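Local coordinates for protein fluvirucin B1 DH domain from module 1 (PDB 6OBV) that probably dehydrates the beta-hydroxyacyl intermediate carried by its acyl carrier protein, as the module 1 dehydratase domain of the fluvirucin B1 polyketide synthase, at residues 195-200 and 209-214; 215-220 and 261-266; 277-282 and 293-298; 202-207 and 269-274. All blocks are in the same frame, centred on the assembly; numbering follows the deposited sequence.

The four contacts belong to the sheet region where strands 196-202, 205-211, 264-271, 277-282 and 288-299 run side by side, each antiparallel to the next. Interaction 1 joins the first pair, interaction 4 the second and third strands, and interaction 3 the last pair. The centres of interactions 3 and 4 are about 10 Å apart, those of 2 and 4 about 25 Å. Along the chain interactions 1 and 4 alternate, interaction 2 is nested within 4, and interaction 3 follows. In this dehydratase, of a family with a double hot-dog fold, interactions 1, 3 and 4 tie neighbouring strands and interaction 2 ties the helix that follows strand 205-211 to the loop before strand 264-271.

Interaction 1: residues 195-200 and 209-214; sequences GLKRAW and EVELDE
Arg198 reaches from strand 196-200 to Glu209 and Glu211 of the neighbouring strand. From CB the chain leaves with CG anti to the carbonyl carbon (chi1 -78°), and CD comes within 3.9 Å of Glu209 OE1. A bend at chi3 (-50°) then lays the guanidinium over Lys197, whose CB sits against one face of it near the rim. Arg198 NE donates to Glu209 OE1 at 2.7 Å, meeting that oxygen from above the carboxylate plane. At the tip, Arg198 NH2 makes a straighter bond to Glu211 OE2 at 2.6 Å, in the guanidinium plane and nearly end-on to the C-O bond, and adds a weak one to Glu209 OE1. The three residues thus form a salt-bridge network on one face of a beta hairpin, part of the double hot-dog fold of polyketide synthase dehydratases. The register shifts by one at a classic bulge in the backbone: Lys197 and Arg198 both face Glu209, whose carbonyl O accepts from Lys197 N at 3.0 Å and weakly from Arg198 N. Glu209 N returns a bond to Arg198 O, and Glu211 N is held by Gly195 O at 2.9 Å. Glu209 CG rests at the edge of the Trp200 indole, 3.9 Å from CZ3, while Trp165 NE1 donates to Glu209 OE2. On the other face of the hairpin, Leu196 CD1 lies loosely, 4.4 Å, from Val210 CG2, and Val210 also packs on Leu229 and Ala232 of helix 227-232.

Interaction 2: residues 215-220 and 261-266; sequences REAAEA and GAQRVR
Ala217 and Ala220, in short helix 214-218 and the turn that leaves it, pack against the loop 261-263 that leads into strand 264-271. The contact is made of small groups and one water. Ala217 CB touches the amide oxygen of Gln263, at 3.7 Å from OE1. Gln263 gets there with CG anti to its carbonyl carbon (chi1 -45°) and its chain extended beyond, which carries the amide alongside the last part of the helix. The methyl group of Ala220 points at the loop and lies 3.6 Å from Ala262 O; farther out it brushes Gln263 CG. Ala220 O receives a CA-H...O contact from Gly261 CA at 3.3 Å. No direct hydrogen bond crosses here, and a water takes that part: it donates to Ala220 O at 2.9 Å and to Ala262 O at 2.6 Å, so two backbone carbonyls are linked through a shared donor. In the double hot-dog fold of these dehydratases, the loop leads into strand 264-271, the neighbour of strand 205-211, while the helix follows strand 205-211 in the chain, and Leu212 N is hydrogen-bonded to Gln263 O close by. Leu212 CD1 also packs on Ala220 CB, and Ala262 leans on Leu229 of helix 227-232. A salt bridge within the helix, Arg215 to Glu216, lies on residues that do not face the loop.

Interaction 3: residues 277-282 and 293-298; sequences TSLHIT and TSLISR
Thr277 and Leu295 form an antiparallel hydrogen-bonded pair in which each backbone donates to the other. Thr277 N reaches Leu295 O at 3.1 Å in a nearly straight bond, and Leu295 N reaches Thr277 O at 2.8 Å in a more bent bond (N-H...O 143°). Leu295 O is gripped a second time by a water, which donates to it at 2.9 Å and also bonds to Thr277 OG1. Next along the strand, Ser278 CB lies close to Thr293 O, at 3.1 Å, while Leu279 CD1 meets Leu295 CD2 at 4.3 Å. Leu295 is turned with CG anti to its backbone N (chi1 167°), and in this pose it also packs on Leu234, Pro249 and Trp252. The N-to-C directions of the two short strand segments make 131°, well away from antiparallel, and the chain turns a corner at Thr293, where a classic bulge sets Thr293 and Ser294 both opposite Asn253 of strand 247-257. Leu279 in turn lies on Ala269 and Ile292. With Thr277 N and the water both donating to it, the Leu295 carbonyl has two donors, whereas the Leu279-Leu295 contact is a loose apolar one that adds little direction.

Interaction 4: residues 202-207 and 269-274; sequences RGNEVF and AQPTDD
Glu205 and Gln270 are brought alongside each other by different first torsions: Glu205 CG lies anti to its carbonyl carbon (chi1 -51°), whereas Gln270 CG sits between its backbone N and carbonyl carbon (chi1 47°). Both chains then extend the same way, and Glu205 CG rests 3.8 Å from Gln270 CB. Asn204 brings its amide obliquely against the CG-CD edge of Pro271, with OD1 3.8 Å from Pro271 CD; Asn204 O comes nearer, 3.4 Å from the same CD. The backbones between them pair through Val206 and Ala269. Val206 N donates to Ala269 O at 3.0 Å and Ala269 N to Val206 O at 3.0 Å, both lying in the carbonyl planes of their acceptors. Glu205 CA adds a CA-H...O contact to Ala269 O. The carboxylate of Glu205 is also steadied from within its own turn by a salt bridge, Arg202 NH2 donating to the syn lone pair of OE1 at 3.0 Å, and Arg202 NH1 is hydrogen-bonded to Ala168 O. Ala269 is backed by Leu279 and Thr277 of the next strand, and Val206 by Ala236. Residues 202-205 form a type II' turn, with Gly203 at positive phi and two backbone bonds joining Arg202 to Glu205: a beta hairpin with a two-residue loop (Gly203 and Asn204), whose second strand is paired, antiparallel, with strand 264-271 in the double hot-dog fold.

Interaction 1: residues 195-200 and 209-214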
# COMPACT_ATOMS: atom_id res chain seq x y z
N GLY A 195 20.83 -3.32 27.60
CA GLY A 195 21.87 -4.08 26.92
C GLY A 195 23.30 -3.67 27.20
O GLY A 195 24.21 -4.38 26.76
N LEU A 196 23.56 -2.55 27.87
CA LEU A 196 24.93 -2.13 28.12
C LEU A 196 25.56 -3.03 29.17
O LEU A 196 25.05 -3.11 30.30
CB LEU A 196 24.97 -0.68 28.56
CG LEU A 196 26.33 -0.16 29.04
CD1 LEU A 196 27.35 -0.21 27.92
CD2 LEU A 196 26.22 1.25 29.63
N LYS A 197 26.64 -3.72 28.82
CA LYS A 197 27.27 -4.67 29.72
C LYS A 197 28.61 -4.21 30.26
O LYS A 197 28.87 -4.34 31.46
CB LYS A 197 27.43 -6.03 29.03
CG LYS A 197 26.14 -6.65 28.49
CD LYS A 197 25.10 -6.85 29.59
CE LYS A 197 23.72 -7.20 29.03
NZ LYS A 197 22.63 -6.96 30.01
N ARG A 198 29.47 -3.68 29.39
CA ARG A 198 30.81 -3.23 29.76
C ARG A 198 31.11 -1.93 29.03
O ARG A 198 30.63 -1.71 27.91
CB ARG A 198 31.88 -4.28 29.42
CG ARG A 198 31.96 -5.43 30.39
CD ARG A 198 32.50 -6.67 29.71
NE ARG A 198 31.76 -6.92 28.47
CZ ARG A 198 30.75 -7.78 28.34
NH1 ARG A 198 30.35 -8.51 29.38
NH2 ARG A 198 30.15 -7.90 27.16
N ALA A 199 31.93 -1.09 29.66
CA ALA A 199 32.26 0.20 29.08
C ALA A 199 33.64 0.66 29.56
O ALA A 199 34.04 0.40 30.69
CB ALA A 199 31.22 1.26 29.43
N TRP A 200 34.35 1.36 28.67
CA TRP A 200 35.64 1.97 28.95
C TRP A 200 35.63 3.43 28.48
O TRP A 200 34.93 3.78 27.53
CB TRP A 200 36.79 1.24 28.25
CG TRP A 200 36.89 -0.26 28.48
CD1 TRP A 200 37.81 -0.91 29.26
CD2 TRP A 200 36.08 -1.28 27.88
NE1 TRP A 200 37.60 -2.27 29.20
CE2 TRP A 200 36.55 -2.53 28.36
CE3 TRP A 200 35.00 -1.27 27.00
CZ2 TRP A 200 35.97 -3.74 27.98
CZ3 TRP A 200 34.43 -2.48 26.63
CH2 TRP A 200 34.92 -3.70 27.11
N GLU A 209 30.40 -2.52 25.17
CA GLU A 209 29.89 -3.77 24.64
C GLU A 209 28.45 -3.89 25.09
O GLU A 209 28.14 -3.66 26.27
CB GLU A 209 30.71 -4.96 25.10
CG GLU A 209 32.14 -4.90 24.66
CD GLU A 209 32.95 -6.12 25.09
OE1 GLU A 209 32.42 -6.95 25.87
OE2 GLU A 209 34.11 -6.26 24.63
N VAL A 210 27.57 -4.23 24.15
CA VAL A 210 26.12 -4.24 24.34
C VAL A 210 25.57 -5.55 23.78
O VAL A 210 25.95 -5.96 22.68
CB VAL A 210 25.47 -3.03 23.63
CG1 VAL A 210 24.01 -2.95 23.98
CG2 VAL A 210 26.19 -1.75 23.98
N GLU A 211 24.69 -6.21 24.54
CA GLU A 211 24.14 -7.51 24.15
C GLU A 211 22.64 -7.55 24.40
O GLU A 211 22.17 -7.07 25.44
CB GLU A 211 24.79 -8.66 24.93
CG GLU A 211 26.32 -8.61 25.08
CD GLU A 211 26.83 -9.46 26.25
OE1 GLU A 211 26.07 -10.31 26.75
OE2 GLU A 211 27.99 -9.26 26.66
N LEU A 212 21.89 -8.14 23.46
CA LEU A 212 20.47 -8.34 23.66
C LEU A 212 20.21 -9.44 24.69
O LEU A 212 20.98 -10.39 24.82
CB LEU A 212 19.79 -8.73 22.35
CG LEU A 212 19.80 -7.73 21.22
CD1 LEU A 212 19.19 -8.36 19.98
CD2 LEU A 212 19.01 -6.51 21.64
N ASP A 213 19.10 -9.30 25.42
CA ASP A 213 18.53 -10.42 26.17
C ASP A 213 18.23 -11.58 25.22
O ASP A 213 18.12 -11.41 24.00
CB ASP A 213 17.23 -10.01 26.85
CG ASP A 213 17.43 -9.49 28.24
OD1 ASP A 213 18.58 -9.18 28.63
OD2 ASP A 213 16.40 -9.38 28.95
N GLU A 214 18.06 -12.77 25.80
CA GLU A 214 17.82 -13.94 24.96
C GLU A 214 16.54 -13.79 24.14
O GLU A 214 16.50 -14.18 22.96
CB GLU A 214 17.81 -15.20 25.81
CG GLU A 214 19.23 -15.78 25.99
CD GLU A 214 19.30 -16.95 26.96
OE1 GLU A 214 19.38 -16.70 28.18
OE2 GLU A 214 19.31 -18.13 26.50

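Interaction 2: residues 215-220 and 261-266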
# COMPACT_ATOMS: atom_id res chain seq x y z
N ARG A 215 15.50 -13.16 24.71
CA ARG A 215 14.23 -13.05 23.98
C ARG A 215 14.40 -12.23 22.70
O ARG A 215 13.86 -12.60 21.65
CB ARG A 215 13.14 -12.43 24.85
CG ARG A 215 11.71 -12.64 24.30
CD ARG A 215 10.65 -11.95 25.16
NE ARG A 215 11.01 -10.54 25.33
CZ ARG A 215 10.40 -9.70 26.16
NH1 ARG A 215 9.38 -10.10 26.91
NH2 ARG A 215 10.81 -8.44 26.22
N GLU A 216 15.15 -11.14 22.76
CA GLU A 216 15.39 -10.30 21.59
C GLU A 216 16.49 -10.88 20.69
O GLU A 216 16.46 -10.67 19.47
CB GLU A 216 15.76 -8.88 22.02
CG GLU A 216 14.57 -8.05 22.49
CD GLU A 216 13.98 -8.55 23.79
OE1 GLU A 216 14.79 -8.85 24.69
OE2 GLU A 216 12.74 -8.67 23.89
N ALA A 217 17.46 -11.59 21.28
CA ALA A 217 18.49 -12.24 20.48
C ALA A 217 17.89 -13.27 19.53
O ALA A 217 18.42 -13.47 18.43
CB ALA A 217 19.52 -12.92 21.39
N ALA A 218 16.80 -13.92 19.93
CA ALA A 218 16.18 -14.93 19.07
C ALA A 218 15.57 -14.33 17.82
O ALA A 218 15.51 -15.00 16.78
CB ALA A 218 15.11 -15.69 19.85
N GLU A 219 15.08 -13.09 17.89
CA GLU A 219 14.45 -12.45 16.74
C GLU A 219 15.35 -11.41 16.09
O GLU A 219 14.90 -10.67 15.22
CB GLU A 219 13.10 -11.83 17.15
CG GLU A 219 13.15 -10.92 18.39
CD GLU A 219 12.16 -9.74 18.35
OE1 GLU A 219 11.41 -9.58 17.35
OE2 GLU A 219 12.13 -8.96 19.32
N ALA A 220 16.63 -11.34 16.49
CA ALA A 220 17.47 -10.25 16.00
C ALA A 220 17.88 -10.44 14.54
O ALA A 220 18.14 -9.45 13.85
CB ALA A 220 18.71 -10.11 16.89
N GLY A 261 21.41 -7.96 11.33
CA GLY A 261 21.01 -9.00 12.28
C GLY A 261 21.94 -9.26 13.44
O GLY A 261 22.04 -10.41 13.89
N ALA A 262 22.63 -8.24 13.95
CA ALA A 262 23.55 -8.48 15.06
C ALA A 262 22.79 -8.67 16.37
O ALA A 262 21.70 -8.11 16.58
CB ALA A 262 24.54 -7.32 15.21
N GLN A 263 23.39 -9.47 17.25
CA GLN A 263 22.92 -9.71 18.61
C GLN A 263 23.76 -9.00 19.67
O GLN A 263 23.22 -8.55 20.68
CB GLN A 263 22.93 -11.21 18.92
CG GLN A 263 22.37 -12.10 17.83
CD GLN A 263 22.50 -13.56 18.19
OE1 GLN A 263 22.47 -13.93 19.37
NE2 GLN A 263 22.64 -14.42 17.18
N ARG A 264 25.07 -8.95 19.48
CA ARG A 264 25.99 -8.30 20.39
C ARG A 264 26.91 -7.42 19.54
O ARG A 264 27.24 -7.77 18.41
CB ARG A 264 26.81 -9.32 21.19
CG ARG A 264 26.01 -10.51 21.69
CD ARG A 264 26.87 -11.54 22.41
NE ARG A 264 28.06 -11.88 21.65
CZ ARG A 264 29.09 -12.56 22.16
NH1 ARG A 264 29.05 -12.95 23.42
NH2 ARG A 264 30.15 -12.84 21.41
N VAL A 265 27.28 -6.25 20.07
CA VAL A 265 28.09 -5.32 19.31
C VAL A 265 29.10 -4.64 20.22
O VAL A 265 28.96 -4.61 21.44
CB VAL A 265 27.26 -4.23 18.58
CG1 VAL A 265 26.33 -4.85 17.49
CG2 VAL A 265 26.50 -3.35 19.58
N ARG A 266 30.12 -4.08 19.59
CA ARG A 266 30.98 -3.10 20.22
C ARG A 266 30.60 -1.71 19.72
O ARG A 266 30.11 -1.55 18.59
CB ARG A 266 32.44 -3.37 19.90
CG ARG A 266 32.93 -4.77 20.26
CD ARG A 266 34.22 -5.03 19.51
NE ARG A 266 34.87 -6.26 19.91
CZ ARG A 266 36.06 -6.64 19.48
NH1 ARG A 266 36.73 -5.86 18.64
NH2 ARG A 266 36.59 -7.78 19.89
O HOH W 1 19.73 -7.27 15.03

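Interaction 3: residues 277-282 and 293-298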
# COMPACT_ATOMS: atom_id res chain seq x y z
N THR A 277 27.05 13.47 18.78
CA THR A 277 27.84 12.27 18.99
C THR A 277 27.92 11.47 17.70
O THR A 277 26.90 11.30 17.01
CB THR A 277 27.23 11.36 20.09
OG1 THR A 277 26.94 12.12 21.27
CG2 THR A 277 28.19 10.17 20.42
N SER A 278 29.10 10.95 17.38
CA SER A 278 29.21 9.96 16.32
C SER A 278 29.36 8.58 16.93
O SER A 278 29.81 8.43 18.07
CB SER A 278 30.39 10.27 15.39
OG SER A 278 31.63 9.98 16.00
N LEU A 279 28.95 7.55 16.19
CA LEU A 279 29.01 6.19 16.71
C LEU A 279 29.37 5.23 15.60
O LEU A 279 28.80 5.27 14.51
CB LEU A 279 27.69 5.72 17.36
CG LEU A 279 27.08 6.54 18.50
CD1 LEU A 279 25.74 6.97 18.02
CD2 LEU A 279 26.94 5.74 19.77
N HIS A 280 30.31 4.35 15.90
CA HIS A 280 30.75 3.34 14.96
C HIS A 280 30.65 2.01 15.67
O HIS A 280 31.21 1.83 16.76
CB HIS A 280 32.15 3.65 14.44
CG HIS A 280 32.20 4.93 13.65
ND1 HIS A 280 31.60 5.05 12.41
CD2 HIS A 280 32.70 6.15 13.95
CE1 HIS A 280 31.77 6.29 11.97
NE2 HIS A 280 32.43 6.97 12.88
N ILE A 281 29.86 1.11 15.10
CA ILE A 281 29.43 -0.11 15.75
C ILE A 281 30.08 -1.26 14.99
O ILE A 281 30.06 -1.29 13.76
CB ILE A 281 27.90 -0.19 15.77
CG1 ILE A 281 27.35 0.96 16.62
CG2 ILE A 281 27.40 -1.49 16.33
CD1 ILE A 281 25.87 1.09 16.54
N THR A 282 30.69 -2.16 15.74
CA THR A 282 31.34 -3.33 15.16
C THR A 282 30.77 -4.56 15.83
O THR A 282 30.06 -4.47 16.82
CB THR A 282 32.86 -3.27 15.36
OG1 THR A 282 33.12 -2.92 16.72
CG2 THR A 282 33.46 -2.24 14.44
N THR A 293 27.13 8.93 11.59
CA THR A 293 28.01 10.09 11.55
C THR A 293 27.64 11.11 12.63
O THR A 293 28.51 11.64 13.31
CB THR A 293 27.98 10.74 10.17
OG1 THR A 293 28.39 9.77 9.20
CG2 THR A 293 28.91 11.94 10.13
N SER A 294 26.35 11.37 12.81
CA SER A 294 25.96 12.35 13.81
C SER A 294 24.62 11.99 14.41
O SER A 294 23.66 11.69 13.68
CB SER A 294 25.88 13.74 13.19
OG SER A 294 25.44 14.67 14.15
N LEU A 295 24.54 12.04 15.73
CA LEU A 295 23.28 11.89 16.45
C LEU A 295 23.13 13.07 17.40
O LEU A 295 24.02 13.32 18.21
CB LEU A 295 23.21 10.56 17.21
CG LEU A 295 22.06 10.47 18.22
CD1 LEU A 295 20.70 10.55 17.52
CD2 LEU A 295 22.19 9.22 19.08
N ILE A 296 22.03 13.81 17.26
CA ILE A 296 21.67 14.87 18.20
C ILE A 296 20.52 14.36 19.06
O ILE A 296 19.53 13.83 18.53
CB ILE A 296 21.27 16.17 17.48
CG1 ILE A 296 22.48 16.78 16.79
CG2 ILE A 296 20.64 17.16 18.48
CD1 ILE A 296 22.12 17.64 15.59
N SER A 297 20.67 14.48 20.37
CA SER A 297 19.63 14.22 21.35
C SER A 297 19.02 15.54 21.83
O SER A 297 19.66 16.59 21.75
CB SER A 297 20.19 13.44 22.54
OG SER A 297 20.30 12.06 22.22
N ARG A 298 17.78 15.48 22.32
CA ARG A 298 17.14 16.70 22.80
C ARG A 298 16.53 16.44 24.18
O ARG A 298 15.94 15.38 24.41
CB ARG A 298 16.04 17.18 21.83
CG ARG A 298 15.01 16.12 21.47
CD ARG A 298 13.66 16.74 21.10
NE ARG A 298 12.77 16.87 22.25
CZ ARG A 298 12.14 18.00 22.58
NH1 ARG A 298 12.30 19.10 21.87
NH2 ARG A 298 11.34 18.02 23.64
O HOH W 2 23.78 12.74 21.01

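Interaction 4: residues 202-207 and 269-274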
# COMPACT_ATOMS: atom_id res chain seq x y z
N ARG A 202 38.13 6.80 27.38
CA ARG A 202 39.45 7.32 27.00
C ARG A 202 39.26 8.75 26.51
O ARG A 202 38.63 8.97 25.47
CB ARG A 202 40.11 6.47 25.93
CG ARG A 202 41.51 7.01 25.52
CD ARG A 202 42.15 6.22 24.40
NE ARG A 202 41.35 6.25 23.18
CZ ARG A 202 41.70 5.61 22.07
NH1 ARG A 202 42.83 4.91 22.04
NH2 ARG A 202 40.93 5.67 20.99
N GLY A 203 39.82 9.72 27.23
CA GLY A 203 39.54 11.11 26.89
C GLY A 203 38.04 11.35 26.89
O GLY A 203 37.32 10.88 27.77
N ASN A 204 37.55 12.05 25.87
CA ASN A 204 36.11 12.24 25.73
C ASN A 204 35.43 11.18 24.86
O ASN A 204 34.33 11.43 24.34
CB ASN A 204 35.81 13.65 25.20
CG ASN A 204 36.46 13.92 23.85
OD1 ASN A 204 36.84 13.00 23.12
ND2 ASN A 204 36.59 15.21 23.52
N GLU A 205 36.05 10.01 24.69
CA GLU A 205 35.48 8.89 23.94
C GLU A 205 35.05 7.77 24.88
O GLU A 205 35.67 7.54 25.92
CB GLU A 205 36.49 8.33 22.93
CG GLU A 205 37.12 9.38 22.04
CD GLU A 205 38.28 8.86 21.22
OE1 GLU A 205 38.90 7.85 21.61
OE2 GLU A 205 38.57 9.46 20.18
N VAL A 206 34.02 7.05 24.47
CA VAL A 206 33.50 5.90 25.21
C VAL A 206 33.52 4.68 24.31
O VAL A 206 33.21 4.76 23.12
CB VAL A 206 32.07 6.14 25.73
CG1 VAL A 206 31.63 5.00 26.65
CG2 VAL A 206 32.00 7.45 26.45
N PHE A 207 33.85 3.54 24.90
CA PHE A 207 33.77 2.25 24.26
C PHE A 207 32.83 1.37 25.07
O PHE A 207 32.84 1.41 26.30
CB PHE A 207 35.15 1.63 24.17
CG PHE A 207 36.13 2.48 23.44
CD1 PHE A 207 36.22 2.44 22.05
CD2 PHE A 207 36.99 3.31 24.14
CE1 PHE A 207 37.12 3.24 21.36
CE2 PHE A 207 37.91 4.12 23.46
CZ PHE A 207 37.98 4.08 22.07
N ALA A 269 31.83 5.67 20.66
CA ALA A 269 31.16 6.96 20.59
C ALA A 269 32.12 8.08 20.94
O ALA A 269 32.94 7.95 21.86
CB ALA A 269 29.95 7.04 21.52
N GLN A 270 32.02 9.18 20.21
CA GLN A 270 32.81 10.36 20.51
C GLN A 270 32.00 11.57 20.08
O GLN A 270 31.13 11.46 19.22
CB GLN A 270 34.17 10.32 19.78
CG GLN A 270 34.04 9.94 18.34
CD GLN A 270 35.32 9.38 17.78
OE1 GLN A 270 36.41 9.80 18.16
NE2 GLN A 270 35.20 8.42 16.87
N PRO A 271 32.27 12.74 20.67
CA PRO A 271 31.54 13.93 20.21
C PRO A 271 32.01 14.33 18.83
O PRO A 271 33.11 14.00 18.38
CB PRO A 271 31.89 15.00 21.26
CG PRO A 271 33.00 14.40 22.13
CD PRO A 271 33.42 13.09 21.51
N THR A 272 31.13 15.03 18.12
CA THR A 272 31.52 15.87 17.01
C THR A 272 31.50 17.32 17.49
O THR A 272 31.08 17.62 18.61
CB THR A 272 30.60 15.67 15.80
OG1 THR A 272 29.36 16.34 16.04
CG2 THR A 272 30.34 14.19 15.54
N ASP A 273 31.94 18.23 16.62
CA ASP A 273 31.95 19.65 16.95
C ASP A 273 30.56 20.29 16.90
O ASP A 273 30.46 21.52 17.03
CB ASP A 273 32.89 20.40 16.00
CG ASP A 273 34.15 19.62 15.72
OD1 ASP A 273 35.25 20.11 16.05
OD2 ASP A 273 34.05 18.50 15.17
N ASP A 274 29.51 19.49 16.73
CA ASP A 274 28.15 19.99 16.64
C ASP A 274 27.45 19.99 17.99
O ASP A 274 26.27 20.36 18.07
CB ASP A 274 27.36 19.12 15.65
CG ASP A 274 28.14 18.84 14.38
OD1 ASP A 274 29.19 19.47 14.17
OD2 ASP A 274 27.72 17.94 13.62